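Local coordinates for putative alpha-L-fucosidase (PDB 3EYP), which probably hydrolyses alpha-L-fucosidic linkages with a TIM-barrel domain that is followed by an F5/8 type C domain, at residues Ser134-Thr138 against Thr139-Lys143; Glu144-Ala147 against His148-Glu152. All blocks are in the same frame, centred on the assembly; numbering follows the deposited sequence.

Contact 1: residues Ser134-Thr138 against Thr139-Lys143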
ATOM      1  N   SER A 134     -15.185 -16.005 -26.735  1.00 44.48           N
ATOM      2  CA  SER A 134     -15.760 -17.345 -27.077  1.00 44.00           C
ATOM      3  C   SER A 134     -17.287 -17.387 -27.137  1.00 44.92           C
ATOM      4  O   SER A 134     -17.988 -16.847 -26.270  1.00 46.09           O
ATOM      5  CB  SER A 134     -15.263 -18.422 -26.125  1.00 44.75           C
ATOM      6  OG  SER A 134     -16.050 -19.597 -26.200  1.00 43.73           O
ATOM      7  N   PRO A 135     -17.841 -18.051 -28.150  1.00 45.42           N
ATOM      8  CA  PRO A 135     -19.300 -18.116 -28.178  1.00 45.27           C
ATOM      9  C   PRO A 135     -19.874 -18.924 -27.059  1.00 44.52           C
ATOM     10  O   PRO A 135     -21.062 -18.858 -26.796  1.00 44.02           O
ATOM     11  CB  PRO A 135     -19.623 -18.765 -29.512  1.00 46.80           C
ATOM     12  CG  PRO A 135     -18.323 -19.264 -30.086  1.00 47.79           C
ATOM     13  CD  PRO A 135     -17.194 -18.582 -29.364  1.00 45.63           C
ATOM     14  N   LEU A 136     -19.012 -19.687 -26.399  1.00 43.15           N
ATOM     15  CA  LEU A 136     -19.424 -20.525 -25.274  1.00 42.57           C
ATOM     16  C   LEU A 136     -19.368 -19.867 -23.888  1.00 41.99           C
ATOM     17  O   LEU A 136     -19.688 -20.453 -22.911  1.00 40.72           O
ATOM     18  CB  LEU A 136     -18.574 -21.779 -25.237  1.00 43.54           C
ATOM     19  CG  LEU A 136     -18.655 -22.563 -26.551  1.00 42.73           C
ATOM     20  CD1 LEU A 136     -17.917 -23.837 -26.358  1.00 46.97           C
ATOM     21  CD2 LEU A 136     -20.138 -22.806 -26.985  1.00 45.66           C
ATOM     22  N   TYR A 137     -18.896 -18.641 -23.846  1.00 42.80           N
ATOM     23  CA  TYR A 137     -18.612 -17.993 -22.581  1.00 41.86           C
ATOM     24  C   TYR A 137     -19.879 -17.949 -21.739  1.00 43.02           C
ATOM     25  O   TYR A 137     -20.962 -17.590 -22.225  1.00 42.97           O
ATOM     26  CB  TYR A 137     -18.058 -16.577 -22.772  1.00 42.73           C
ATOM     27  CG  TYR A 137     -17.764 -15.876 -21.425  1.00 39.82           C
ATOM     28  CD1 TYR A 137     -16.462 -15.782 -20.949  1.00 40.75           C
ATOM     29  CD2 TYR A 137     -18.774 -15.350 -20.643  1.00 43.33           C
ATOM     30  CE1 TYR A 137     -16.169 -15.142 -19.746  1.00 42.35           C
ATOM     31  CE2 TYR A 137     -18.504 -14.719 -19.403  1.00 42.07           C
ATOM     32  CZ  TYR A 137     -17.176 -14.605 -18.975  1.00 41.99           C
ATOM     33  OH  TYR A 137     -16.820 -14.007 -17.776  1.00 40.79           O
ATOM     34  N   THR A 138     -19.736 -18.389 -20.512  1.00 42.29           N
ATOM     35  CA  THR A 138     -20.737 -18.129 -19.457  1.00 44.53           C
ATOM     36  C   THR A 138     -20.045 -17.845 -18.121  1.00 45.34           C
ATOM     37  O   THR A 138     -18.902 -18.252 -17.865  1.00 45.24           O
ATOM     38  CB  THR A 138     -21.709 -19.282 -19.174  1.00 43.72           C
ATOM     39  OG1 THR A 138     -21.018 -20.353 -18.538  1.00 45.63           O
ATOM     40  CG2 THR A 138     -22.453 -19.789 -20.460  1.00 45.30           C
ATOM     41  N   THR A 139     -20.794 -17.217 -17.230  1.00 45.84           N
ATOM     42  CA  THR A 139     -20.214 -16.800 -15.937  1.00 45.45           C
ATOM     43  C   THR A 139     -19.834 -18.047 -15.172  1.00 44.18           C
ATOM     44  O   THR A 139     -18.764 -18.131 -14.620  1.00 43.65           O
ATOM     45  CB  THR A 139     -21.141 -15.799 -15.149  1.00 45.77           C
ATOM     46  OG1 THR A 139     -21.255 -14.607 -15.936  1.00 48.52           O
ATOM     47  CG2 THR A 139     -20.560 -15.416 -13.766  1.00 46.87           C
ATOM     48  N   GLU A 140     -20.695 -19.046 -15.221  1.00 44.13           N
ATOM     49  CA  GLU A 140     -20.496 -20.275 -14.464  1.00 45.16           C
ATOM     50  C   GLU A 140     -19.244 -20.997 -14.968  1.00 43.27           C
ATOM     51  O   GLU A 140     -18.473 -21.640 -14.212  1.00 44.48           O
ATOM     52  CB  GLU A 140     -21.697 -21.214 -14.613  1.00 46.33           C
ATOM     53  CG  GLU A 140     -21.624 -22.501 -13.836  1.00 51.93           C
ATOM     54  CD  GLU A 140     -21.675 -22.252 -12.321  1.00 58.14           C
ATOM     55  OE1 GLU A 140     -21.907 -21.081 -11.887  1.00 63.95           O
ATOM     56  OE2 GLU A 140     -21.453 -23.225 -11.572  1.00 64.39           O
ATOM     57  N   ARG A 141     -19.069 -20.904 -16.265  1.00 42.40           N
ATOM     58  CA  ARG A 141     -17.958 -21.592 -16.935  1.00 42.51           C
ATOM     59  C   ARG A 141     -16.651 -20.880 -16.575  1.00 41.83           C
ATOM     60  O   ARG A 141     -15.609 -21.474 -16.317  1.00 41.06           O
ATOM     61  CB  ARG A 141     -18.113 -21.593 -18.462  1.00 42.75           C
ATOM     62  CG  ARG A 141     -18.902 -22.719 -19.129  1.00 47.94           C
ATOM     63  CD  ARG A 141     -18.737 -22.557 -20.708  1.00 52.28           C
ATOM     64  NE  ARG A 141     -18.060 -23.650 -21.406  1.00 60.77           N
ATOM     65  CZ  ARG A 141     -17.026 -23.536 -22.248  1.00 63.55           C
ATOM     66  NH1 ARG A 141     -16.483 -22.354 -22.528  1.00 67.45           N
ATOM     67  NH2 ARG A 141     -16.541 -24.630 -22.822  1.00 67.50           N
ATOM     68  N   TYR A 142     -16.740 -19.575 -16.588  1.00 42.14           N
ATOM     69  CA  TYR A 142     -15.575 -18.746 -16.395  1.00 41.48           C
ATOM     70  C   TYR A 142     -15.159 -18.887 -14.932  1.00 41.42           C
ATOM     71  O   TYR A 142     -13.987 -18.847 -14.576  1.00 39.89           O
ATOM     72  CB  TYR A 142     -15.861 -17.289 -16.730  1.00 40.79           C
ATOM     73  CG  TYR A 142     -14.647 -16.416 -16.391  1.00 42.55           C
ATOM     74  CD1 TYR A 142     -13.517 -16.424 -17.210  1.00 40.58           C
ATOM     75  CD2 TYR A 142     -14.590 -15.657 -15.229  1.00 41.03           C
ATOM     76  CE1 TYR A 142     -12.414 -15.669 -16.919  1.00 40.24           C
ATOM     77  CE2 TYR A 142     -13.459 -14.920 -14.918  1.00 39.68           C
ATOM     78  CZ  TYR A 142     -12.367 -14.928 -15.788  1.00 41.42           C
ATOM     79  OH  TYR A 142     -11.227 -14.174 -15.543  1.00 39.03           O
ATOM     80  N   LYS A 143     -16.164 -19.011 -14.076  1.00 43.30           N
ATOM     81  CA  LYS A 143     -15.916 -19.222 -12.645  1.00 42.17           C
ATOM     82  C   LYS A 143     -15.043 -20.438 -12.478  1.00 42.87           C
ATOM     83  O   LYS A 143     -14.058 -20.411 -11.736  1.00 42.85           O
ATOM     84  CB  LYS A 143     -17.210 -19.421 -11.852  1.00 44.05           C
ATOM     85  CG  LYS A 143     -17.004 -20.083 -10.474  1.00 45.99           C
ATOM     86  CD  LYS A 143     -18.290 -20.426  -9.776  1.00 49.89           C
ATOM     87  CE  LYS A 143     -18.932 -21.686 -10.334  1.00 54.22           C
ATOM     88  NZ  LYS A 143     -20.080 -22.127  -9.477  1.00 58.72           N
TER
HETATM   89  O   HOH W   1     -18.907 -12.731 -16.791  1.00 48.81           O

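Contact 2: residues Glu144-Ala147 against His148-Glu152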
ATOM      1  N   GLU A 144     -15.369 -21.524 -13.164  1.00 41.70           N
ATOM      2  CA  GLU A 144     -14.515 -22.732 -13.042  1.00 42.54           C
ATOM      3  C   GLU A 144     -13.120 -22.558 -13.636  1.00 42.00           C
ATOM      4  O   GLU A 144     -12.161 -23.037 -13.082  1.00 40.78           O
ATOM      5  CB  GLU A 144     -15.157 -23.989 -13.668  1.00 44.03           C
ATOM      6  CG  GLU A 144     -16.524 -24.278 -13.156  1.00 49.73           C
ATOM      7  CD  GLU A 144     -16.553 -24.500 -11.641  1.00 58.33           C
ATOM      8  OE1 GLU A 144     -15.583 -25.079 -11.062  1.00 61.34           O
ATOM      9  OE2 GLU A 144     -17.557 -24.057 -11.030  1.00 67.63           O
ATOM     10  N   TYR A 145     -13.037 -21.875 -14.780  1.00 42.11           N
ATOM     11  CA  TYR A 145     -11.740 -21.622 -15.467  1.00 41.31           C
ATOM     12  C   TYR A 145     -10.796 -20.865 -14.532  1.00 40.92           C
ATOM     13  O   TYR A 145      -9.633 -21.241 -14.264  1.00 39.59           O
ATOM     14  CB  TYR A 145     -11.938 -20.770 -16.757  1.00 41.07           C
ATOM     15  CG  TYR A 145     -10.652 -20.181 -17.384  1.00 41.05           C
ATOM     16  CD1 TYR A 145      -9.679 -21.012 -17.917  1.00 41.63           C
ATOM     17  CD2 TYR A 145     -10.431 -18.804 -17.451  1.00 41.73           C
ATOM     18  CE1 TYR A 145      -8.534 -20.516 -18.474  1.00 38.86           C
ATOM     19  CE2 TYR A 145      -9.282 -18.288 -18.001  1.00 39.01           C
ATOM     20  CZ  TYR A 145      -8.325 -19.149 -18.511  1.00 38.19           C
ATOM     21  OH  TYR A 145      -7.193 -18.708 -19.123  1.00 40.86           O
ATOM     22  N   TYR A 146     -11.335 -19.780 -14.039  1.00 41.23           N
ATOM     23  CA  TYR A 146     -10.582 -18.919 -13.122  1.00 40.94           C
ATOM     24  C   TYR A 146     -10.132 -19.723 -11.898  1.00 41.48           C
ATOM     25  O   TYR A 146      -9.011 -19.618 -11.440  1.00 41.30           O
ATOM     26  CB  TYR A 146     -11.406 -17.688 -12.695  1.00 41.01           C
ATOM     27  CG  TYR A 146     -10.587 -16.630 -11.935  1.00 38.88           C
ATOM     28  CD1 TYR A 146     -10.079 -15.537 -12.568  1.00 39.01           C
ATOM     29  CD2 TYR A 146     -10.378 -16.747 -10.547  1.00 40.35           C
ATOM     30  CE1 TYR A 146      -9.347 -14.582 -11.880  1.00 37.01           C
ATOM     31  CE2 TYR A 146      -9.664 -15.815  -9.870  1.00 40.76           C
ATOM     32  CZ  TYR A 146      -9.177 -14.729 -10.510  1.00 38.63           C
ATOM     33  OH  TYR A 146      -8.439 -13.799  -9.783  1.00 42.50           O
ATOM     34  N   ALA A 147     -11.041 -20.529 -11.369  1.00 41.38           N
ATOM     35  CA  ALA A 147     -10.747 -21.349 -10.178  1.00 40.74           C
ATOM     36  C   ALA A 147      -9.617 -22.312 -10.445  1.00 40.33           C
ATOM     37  O   ALA A 147      -8.755 -22.525  -9.586  1.00 40.53           O
ATOM     38  CB  ALA A 147     -12.010 -22.097  -9.659  1.00 40.92           C
ATOM     39  N   HIS A 148      -9.592 -22.852 -11.655  1.00 40.10           N
ATOM     40  CA  HIS A 148      -8.529 -23.785 -12.029  1.00 41.59           C
ATOM     41  C   HIS A 148      -7.207 -23.074 -11.986  1.00 40.98           C
ATOM     42  O   HIS A 148      -6.246 -23.580 -11.503  1.00 40.86           O
ATOM     43  CB  HIS A 148      -8.745 -24.412 -13.410  1.00 41.48           C
ATOM     44  CG  HIS A 148      -9.787 -25.493 -13.424  1.00 43.58           C
ATOM     45  ND1 HIS A 148      -9.769 -26.562 -12.543  1.00 45.50           N
ATOM     46  CD2 HIS A 148     -10.839 -25.702 -14.246  1.00 41.92           C
ATOM     47  CE1 HIS A 148     -10.802 -27.355 -12.802  1.00 46.25           C
ATOM     48  NE2 HIS A 148     -11.473 -26.854 -13.830  1.00 46.66           N
ATOM     49  N   GLN A 149      -7.167 -21.911 -12.594  1.00 41.74           N
ATOM     50  CA  GLN A 149      -5.935 -21.123 -12.692  1.00 41.33           C
ATOM     51  C   GLN A 149      -5.434 -20.653 -11.331  1.00 42.50           C
ATOM     52  O   GLN A 149      -4.238 -20.651 -11.032  1.00 41.83           O
ATOM     53  CB  GLN A 149      -6.143 -19.948 -13.639  1.00 40.43           C
ATOM     54  CG  GLN A 149      -6.334 -20.397 -15.076  1.00 38.62           C
ATOM     55  CD  GLN A 149      -5.963 -19.333 -16.111  1.00 38.37           C
ATOM     56  OE1 GLN A 149      -6.357 -18.149 -15.996  1.00 40.64           O
ATOM     57  NE2 GLN A 149      -5.245 -19.774 -17.176  1.00 38.79           N
ATOM     58  N   LEU A 150      -6.411 -20.259 -10.516  1.00 42.55           N
ATOM     59  CA  LEU A 150      -6.171 -19.846  -9.143  1.00 42.96           C
ATOM     60  C   LEU A 150      -5.507 -20.994  -8.398  1.00 42.54           C
ATOM     61  O   LEU A 150      -4.476 -20.834  -7.763  1.00 43.88           O
ATOM     62  CB  LEU A 150      -7.488 -19.312  -8.503  1.00 43.63           C
ATOM     63  CG  LEU A 150      -7.400 -18.410  -7.290  1.00 43.88           C
ATOM     64  CD1 LEU A 150      -6.383 -17.287  -7.438  1.00 39.32           C
ATOM     65  CD2 LEU A 150      -8.846 -17.995  -6.762  1.00 47.88           C
ATOM     66  N   GLY A 151      -6.016 -22.182  -8.604  1.00 42.51           N
ATOM     67  CA  GLY A 151      -5.430 -23.371  -8.023  1.00 43.54           C
ATOM     68  C   GLY A 151      -4.002 -23.657  -8.406  1.00 43.32           C
ATOM     69  O   GLY A 151      -3.175 -24.086  -7.580  1.00 46.13           O
ATOM     70  N   GLU A 152      -3.690 -23.426  -9.672  1.00 41.96           N
ATOM     71  CA  GLU A 152      -2.332 -23.541 -10.116  1.00 41.07           C
ATOM     72  C   GLU A 152      -1.460 -22.515  -9.383  1.00 40.12           C
ATOM     73  O   GLU A 152      -0.403 -22.832  -8.842  1.00 40.15           O
ATOM     74  CB  GLU A 152      -2.205 -23.361 -11.666  1.00 40.23           C
ATOM     75  CG  GLU A 152      -2.951 -24.413 -12.487  1.00 40.53           C
ATOM     76  CD  GLU A 152      -2.761 -24.217 -13.937  1.00 40.08           C
ATOM     77  OE1 GLU A 152      -2.907 -23.050 -14.334  1.00 38.04           O
ATOM     78  OE2 GLU A 152      -2.542 -25.192 -14.710  1.00 41.74           O
TER

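Contact 1: residues Ser134-Thr138 against Thr139-Lys143
This is a local helix-capping contact at the surface of the chain, where the loop leaving helix 129-132 runs into the first turn of helix 139-155. T138 is the N-cap: its OG1 accepts from R141 N at 3.0 Å, and its carbonyl O takes Y142 N at 2.8 Å, the first full turn of the helix. The cap depends on the T138 side chain being turned so that OG1 sits between its own backbone N and carbonyl carbon (chi1 70°), where it can face the start of the helix. Ahead of it, a type I beta turn from S134 to Y137 reverses the loop, and S134 OG, accepting from L136 N, closes an ST turn. This helix belongs to the TIM-barrel domain of the family. R141 reaches back over the loop; its chain bends at chi3 and its guanidinium lays one face on L136 CB, 3.5 Å from NH1. The outer part of the Y137 ring reaches Y142, its CE1 3.7 Å from Y142 CB. The two rings are inclined by 28° and slid so far apart that they barely overlap. A water 2.6 Å from Y137 OH, in the plane of that ring, also bonds to T139 OG1. Y137 also stacks with H132 of helix 129-132, while the Y142 hydroxyl bonds to K76 NZ.

Contact 2: residues Glu144-Ala147 against His148-Glu152
Four successive i to i+4 backbone bonds tie E144-A147 to H148-E152, from H148 N to E144 O at 2.9 Å through to G151 N to A147 O at 2.9 Å. They make this a regular alpha-helical stretch in the middle of helix 139-155 of the TIM-barrel domain, with side chains meeting one turn apart. The closest fit of two side chains is Y145 against Q149. With CG anti to the backbone N (chi1 167°), the Y145 ring runs alongside the Q149 side chain, whose CG lies over one ring face, 4.0 Å above the plane and toward the rim. Farther out, the Q149 amide comes against the phenol end, its CD 3.4 Å from Y145 CZ, with ring and amide planes 35° apart. Q149 NE2 is 3.0 Å from Y145 OH, but the angle is poor for a hydrogen bond; it bonds to S86 OG, so the amide is anchored in a neighbouring loop. With an alanine in place of Y145, the Q149 side chain would probably lose the ring that flanks it, and a gap would open between the helix and the loop at T89. The Y146 hydroxyl bonds to L124 O and its ring stacks with W181 of helix 175-188. H148 stacks with Y88, and its CD2 rests 3.2 Å from E144 O. The methyl CD2 of L150 sits at the rim of the Y146 ring, close to its plane, 3.9 Å from Y146 CE2.

Contacts 1 and 2 are consecutive along helix 139-155, with centres about 13 Å apart: contact 1 joins the loop 134-138 to the first turn, 139-143, and 144-152 carries the helix on. No other touch joins them beyond this chain continuity. The centre of contact 1 lies about 33 Å from the centre of the chain and that of contact 2 about 26 Å, so the helix runs inward from an exposed cap to a partly buried body. Both lean on W181 of helix 175-188, through Y142 in contact 1 and Y146 and L150 in contact 2. K76, on strand 70-76, is a second common neighbour, bonded to Y142 and touched by Y146 and Q149.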